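Local coordinates for enoyl-CoA hydratase (Bacillus halodurans, PDB 3LKE), which probably catalyses the addition of water to the double bond of enoyl-CoA thioesters, as a member of the crotonase superfamily, at residues L87-F98 / P145-L153. Numbering follows the deposited sequence.
Sequences LHVLNHCVLEIF and PDLGASYFL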
loop_
_atom_site.group_PDB
_atom_site.type_symbol
_atom_site.label_atom_id
_atom_site.label_comp_id
_atom_site.label_asym_id
_atom_site.label_seq_id
_atom_site.Cartn_x
_atom_site.Cartn_y
_atom_site.Cartn_z
ATOM N N LEU A 87 -24.490 -13.320 7.120
ATOM C CA LEU A 87 -23.534 -12.404 6.515
ATOM C C LEU A 87 -23.785 -10.999 7.026
ATOM O O LEU A 87 -22.850 -10.254 7.305
ATOM C CB LEU A 87 -23.629 -12.451 4.988
ATOM C CG LEU A 87 -22.999 -13.713 4.404
ATOM C CD1 LEU A 87 -23.258 -13.834 2.901
ATOM C CD2 LEU A 87 -21.490 -13.746 4.710
ATOM N N HIS A 88 -25.058 -10.652 7.175
ATOM C CA HIS A 88 -25.434 -9.317 7.602
ATOM C C HIS A 88 -24.880 -9.017 8.994
ATOM O O HIS A 88 -24.255 -7.980 9.215
ATOM C CB HIS A 88 -26.964 -9.160 7.560
ATOM C CG HIS A 88 -27.456 -7.832 8.047
ATOM N ND1 HIS A 88 -27.315 -6.671 7.317
ATOM C CD2 HIS A 88 -28.105 -7.483 9.183
ATOM C CE1 HIS A 88 -27.843 -5.662 7.988
ATOM N NE2 HIS A 88 -28.333 -6.128 9.122
ATOM N N VAL A 89 -25.114 -9.933 9.930
ATOM C CA VAL A 89 -24.655 -9.755 11.300
ATOM C C VAL A 89 -23.130 -9.775 11.372
ATOM O O VAL A 89 -22.521 -8.919 12.002
ATOM C CB VAL A 89 -25.246 -10.832 12.237
ATOM C CG1 VAL A 89 -24.731 -10.645 13.653
ATOM C CG2 VAL A 89 -26.773 -10.764 12.218
ATOM N N LEU A 90 -22.512 -10.742 10.705
ATOM C CA LEU A 90 -21.055 -10.854 10.765
ATOM C C LEU A 90 -20.354 -9.711 10.030
ATOM O O LEU A 90 -19.320 -9.240 10.480
ATOM C CB LEU A 90 -20.583 -12.214 10.253
ATOM C CG LEU A 90 -21.045 -13.432 11.065
ATOM C CD1 LEU A 90 -20.563 -14.722 10.420
ATOM C CD2 LEU A 90 -20.585 -13.345 12.521
ATOM N N ASN A 91 -20.914 -9.246 8.916
ATOM C CA ASN A 91 -20.332 -8.063 8.272
ATOM C C ASN A 91 -20.408 -6.850 9.195
ATOM O O ASN A 91 -19.485 -6.036 9.258
ATOM C CB ASN A 91 -21.007 -7.749 6.936
ATOM C CG ASN A 91 -20.642 -8.730 5.859
ATOM O OD1 ASN A 91 -19.658 -9.475 5.976
ATOM N ND2 ASN A 91 -21.431 -8.744 4.784
ATOM N N HIS A 92 -21.513 -6.715 9.921
ATOM C CA HIS A 92 -21.592 -5.604 10.856
ATOM C C HIS A 92 -20.571 -5.695 11.979
ATOM O O HIS A 92 -20.015 -4.679 12.388
ATOM C CB HIS A 92 -23.011 -5.399 11.386
ATOM C CG HIS A 92 -23.842 -4.524 10.504
ATOM N ND1 HIS A 92 -23.680 -3.154 10.453
ATOM C CD2 HIS A 92 -24.819 -4.820 9.616
ATOM C CE1 HIS A 92 -24.529 -2.646 9.579
ATOM N NE2 HIS A 92 -25.234 -3.634 9.058
ATOM N N CYS A 93 -20.306 -6.904 12.476
ATOM C CA CYS A 93 -19.223 -7.070 13.443
ATOM C C CYS A 93 -17.912 -6.511 12.877
ATOM O O CYS A 93 -17.212 -5.756 13.540
ATOM C CB CYS A 93 -19.022 -8.531 13.803
ATOM S SG CYS A 93 -20.377 -9.216 14.785
ATOM N N VAL A 94 -17.582 -6.897 11.648
ATOM C CA VAL A 94 -16.328 -6.420 11.037
ATOM C C VAL A 94 -16.280 -4.889 10.934
ATOM O O VAL A 94 -15.281 -4.251 11.277
ATOM C CB VAL A 94 -16.096 -7.037 9.631
ATOM C CG1 VAL A 94 -14.884 -6.383 8.959
ATOM C CG2 VAL A 94 -15.914 -8.548 9.731
ATOM N N LEU A 95 -17.370 -4.306 10.455
ATOM C CA LEU A 95 -17.429 -2.871 10.213
ATOM C C LEU A 95 -17.366 -2.105 11.535
ATOM O O LEU A 95 -16.680 -1.095 11.644
ATOM C CB LEU A 95 -18.698 -2.527 9.423
ATOM C CG LEU A 95 -18.798 -1.116 8.844
ATOM C CD1 LEU A 95 -17.570 -0.796 8.012
ATOM C CD2 LEU A 95 -20.085 -0.999 8.019
ATOM N N GLU A 96 -18.074 -2.612 12.541
ATOM C CA GLU A 96 -18.118 -1.985 13.875
ATOM C C GLU A 96 -16.804 -2.073 14.644
ATOM O O GLU A 96 -16.477 -1.192 15.431
ATOM C CB GLU A 96 -19.251 -2.591 14.702
ATOM C CG GLU A 96 -20.597 -2.459 14.040
ATOM C CD GLU A 96 -21.409 -1.311 14.590
ATOM O OE1 GLU A 96 -20.873 -0.536 15.418
ATOM O OE2 GLU A 96 -22.580 -1.188 14.181
ATOM N N ILE A 97 -16.035 -3.127 14.409
ATOM C CA ILE A 97 -14.682 -3.167 14.941
ATOM C C ILE A 97 -13.859 -2.115 14.216
ATOM O O ILE A 97 -13.230 -1.276 14.842
ATOM C CB ILE A 97 -14.031 -4.547 14.743
ATOM C CG1 ILE A 97 -14.779 -5.597 15.567
ATOM C CG2 ILE A 97 -12.547 -4.522 15.149
ATOM C CD1 ILE A 97 -14.349 -7.016 15.274
ATOM N N PHE A 98 -13.894 -2.162 12.889
ATOM C CA PHE A 98 -13.094 -1.257 12.081
ATOM C C PHE A 98 -13.325 0.207 12.430
ATOM O O PHE A 98 -12.388 0.997 12.461
ATOM C CB PHE A 98 -13.389 -1.469 10.599
ATOM C CG PHE A 98 -12.434 -0.743 9.696
ATOM C CD1 PHE A 98 -11.163 -1.243 9.463
ATOM C CD2 PHE A 98 -12.811 0.434 9.070
ATOM C CE1 PHE A 98 -10.284 -0.576 8.619
ATOM C CE2 PHE A 98 -11.924 1.111 8.222
ATOM C CZ PHE A 98 -10.671 0.601 7.999
ATOM N N PRO A 145 -13.754 -14.933 -0.953
ATOM C CA PRO A 145 -13.469 -14.502 0.420
ATOM C C PRO A 145 -14.577 -13.603 0.929
ATOM O O PRO A 145 -15.111 -12.789 0.171
ATOM C CB PRO A 145 -12.182 -13.686 0.281
ATOM C CG PRO A 145 -11.663 -13.980 -1.105
ATOM C CD PRO A 145 -12.843 -14.325 -1.934
ATOM N N ASP A 146 -14.918 -13.753 2.202
ATOM C CA ASP A 146 -15.950 -12.936 2.805
ATOM C C ASP A 146 -15.506 -12.394 4.164
ATOM O O ASP A 146 -14.325 -12.504 4.530
ATOM C CB ASP A 146 -17.238 -13.749 2.944
ATOM C CG ASP A 146 -17.097 -14.878 3.949
ATOM O OD1 ASP A 146 -15.953 -15.155 4.383
ATOM O OD2 ASP A 146 -18.125 -15.485 4.307
ATOM N N LEU A 147 -16.454 -11.794 4.887
ATOM C CA LEU A 147 -16.196 -11.143 6.178
ATOM C C LEU A 147 -15.041 -10.144 6.121
ATOM O O LEU A 147 -14.284 -9.983 7.082
ATOM C CB LEU A 147 -15.969 -12.185 7.268
ATOM C CG LEU A 147 -17.101 -13.217 7.312
ATOM C CD1 LEU A 147 -16.974 -14.086 8.561
ATOM C CD2 LEU A 147 -18.468 -12.549 7.272
ATOM N N GLY A 148 -14.929 -9.466 4.981
ATOM C CA GLY A 148 -13.903 -8.446 4.790
ATOM C C GLY A 148 -12.570 -8.933 4.250
ATOM O O GLY A 148 -11.684 -8.121 3.957
ATOM N N ALA A 149 -12.401 -10.243 4.115
ATOM C CA ALA A 149 -11.109 -10.797 3.734
ATOM C C ALA A 149 -10.619 -10.243 2.377
ATOM O O ALA A 149 -9.410 -10.028 2.178
ATOM C CB ALA A 149 -11.172 -12.316 3.700
ATOM N N SER A 150 -11.557 -10.008 1.459
ATOM C CA SER A 150 -11.186 -9.457 0.152
ATOM C C SER A 150 -10.734 -8.000 0.231
ATOM O O SER A 150 -10.056 -7.518 -0.678
ATOM C CB SER A 150 -12.317 -9.619 -0.878
ATOM O OG SER A 150 -13.345 -8.659 -0.682
ATOM N N TYR A 151 -11.109 -7.306 1.307
ATOM C CA TYR A 151 -10.651 -5.937 1.564
ATOM C C TYR A 151 -9.312 -5.947 2.328
ATOM O O TYR A 151 -8.331 -5.314 1.934
ATOM C CB TYR A 151 -11.709 -5.172 2.383
ATOM C CG TYR A 151 -11.285 -3.767 2.732
ATOM C CD1 TYR A 151 -11.481 -2.724 1.832
ATOM C CD2 TYR A 151 -10.666 -3.484 3.953
ATOM C CE1 TYR A 151 -11.086 -1.444 2.136
ATOM C CE2 TYR A 151 -10.258 -2.209 4.266
ATOM C CZ TYR A 151 -10.467 -1.193 3.352
ATOM O OH TYR A 151 -10.057 0.086 3.644
ATOM N N PHE A 152 -9.272 -6.697 3.428
ATOM C CA PHE A 152 -8.108 -6.643 4.298
ATOM C C PHE A 152 -6.883 -7.369 3.791
ATOM O O PHE A 152 -5.786 -6.830 3.873
ATOM C CB PHE A 152 -8.449 -7.122 5.716
ATOM C CG PHE A 152 -9.347 -6.183 6.454
ATOM C CD1 PHE A 152 -8.842 -4.999 6.961
ATOM C CD2 PHE A 152 -10.695 -6.487 6.644
ATOM C CE1 PHE A 152 -9.652 -4.124 7.650
ATOM C CE2 PHE A 152 -11.524 -5.609 7.325
ATOM C CZ PHE A 152 -11.003 -4.421 7.826
ATOM N N LEU A 153 -7.046 -8.584 3.284
ATOM C CA LEU A 153 -5.870 -9.329 2.838
ATOM C C LEU A 153 -4.959 -8.573 1.849
ATOM O O LEU A 153 -3.756 -8.458 2.069
ATOM C CB LEU A 153 -6.248 -10.702 2.291
ATOM C CG LEU A 153 -6.802 -11.682 3.339
ATOM C CD1 LEU A 153 -7.332 -12.946 2.670
ATOM C CD2 LEU A 153 -5.763 -12.024 4.415
HETATM O O HOH W 1 -18.809 -10.758 3.720
#
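Leu147, Val94, Phe98 and Phe152 carry a buried, mostly apolar contact between helix 81-98 and the turn at 146-149 together with the first turn of helix 149-157. The CD2 methyl of Leu147 lies 3.7 Å from Leu90 CB and 3.5 Å from Asn91 OD1. CG of Leu147 is anti to its carbonyl carbon (chi1 -52°), which sends CD2 in among Leu87, Leu90 and Asn91, while CD1 meets Leu90. A water donates to Asn91 OD1 at 2.7 Å and accepts from Leu147 N at 2.8 Å, so this buried N-H is satisfied without a direct bond between the segments. Asn91 ND2 bonds weakly to Thr235 of helix 223-241. Asp146 to Ala149 form a type I' turn. Gly148 is the N-cap: its O accepts from both Tyr151 N and Phe152 N, and its N bonds to Glu234. The crotonase fold is a spiral of repeated beta-beta-alpha units; in it the 145-149 loop runs directly into helix 149-157. Val94 CG2 sits 3.4 Å from Leu147 O. The other Val94 methyl, CG1, meets the edge of the Phe152 ring at CE2, 3.8 Å away. Phe98 CD1 approaches the same edge at CZ, 3.6 Å apart, with the ring planes inclined at 60°. Tyr151 CD2 lies over the centre of one Phe152 face. Phe98 also makes a cation-pi contact with Lys220, and a glycerol, probably from the crystallisation liquor, lies about 3 Å from the Phe98 side chain.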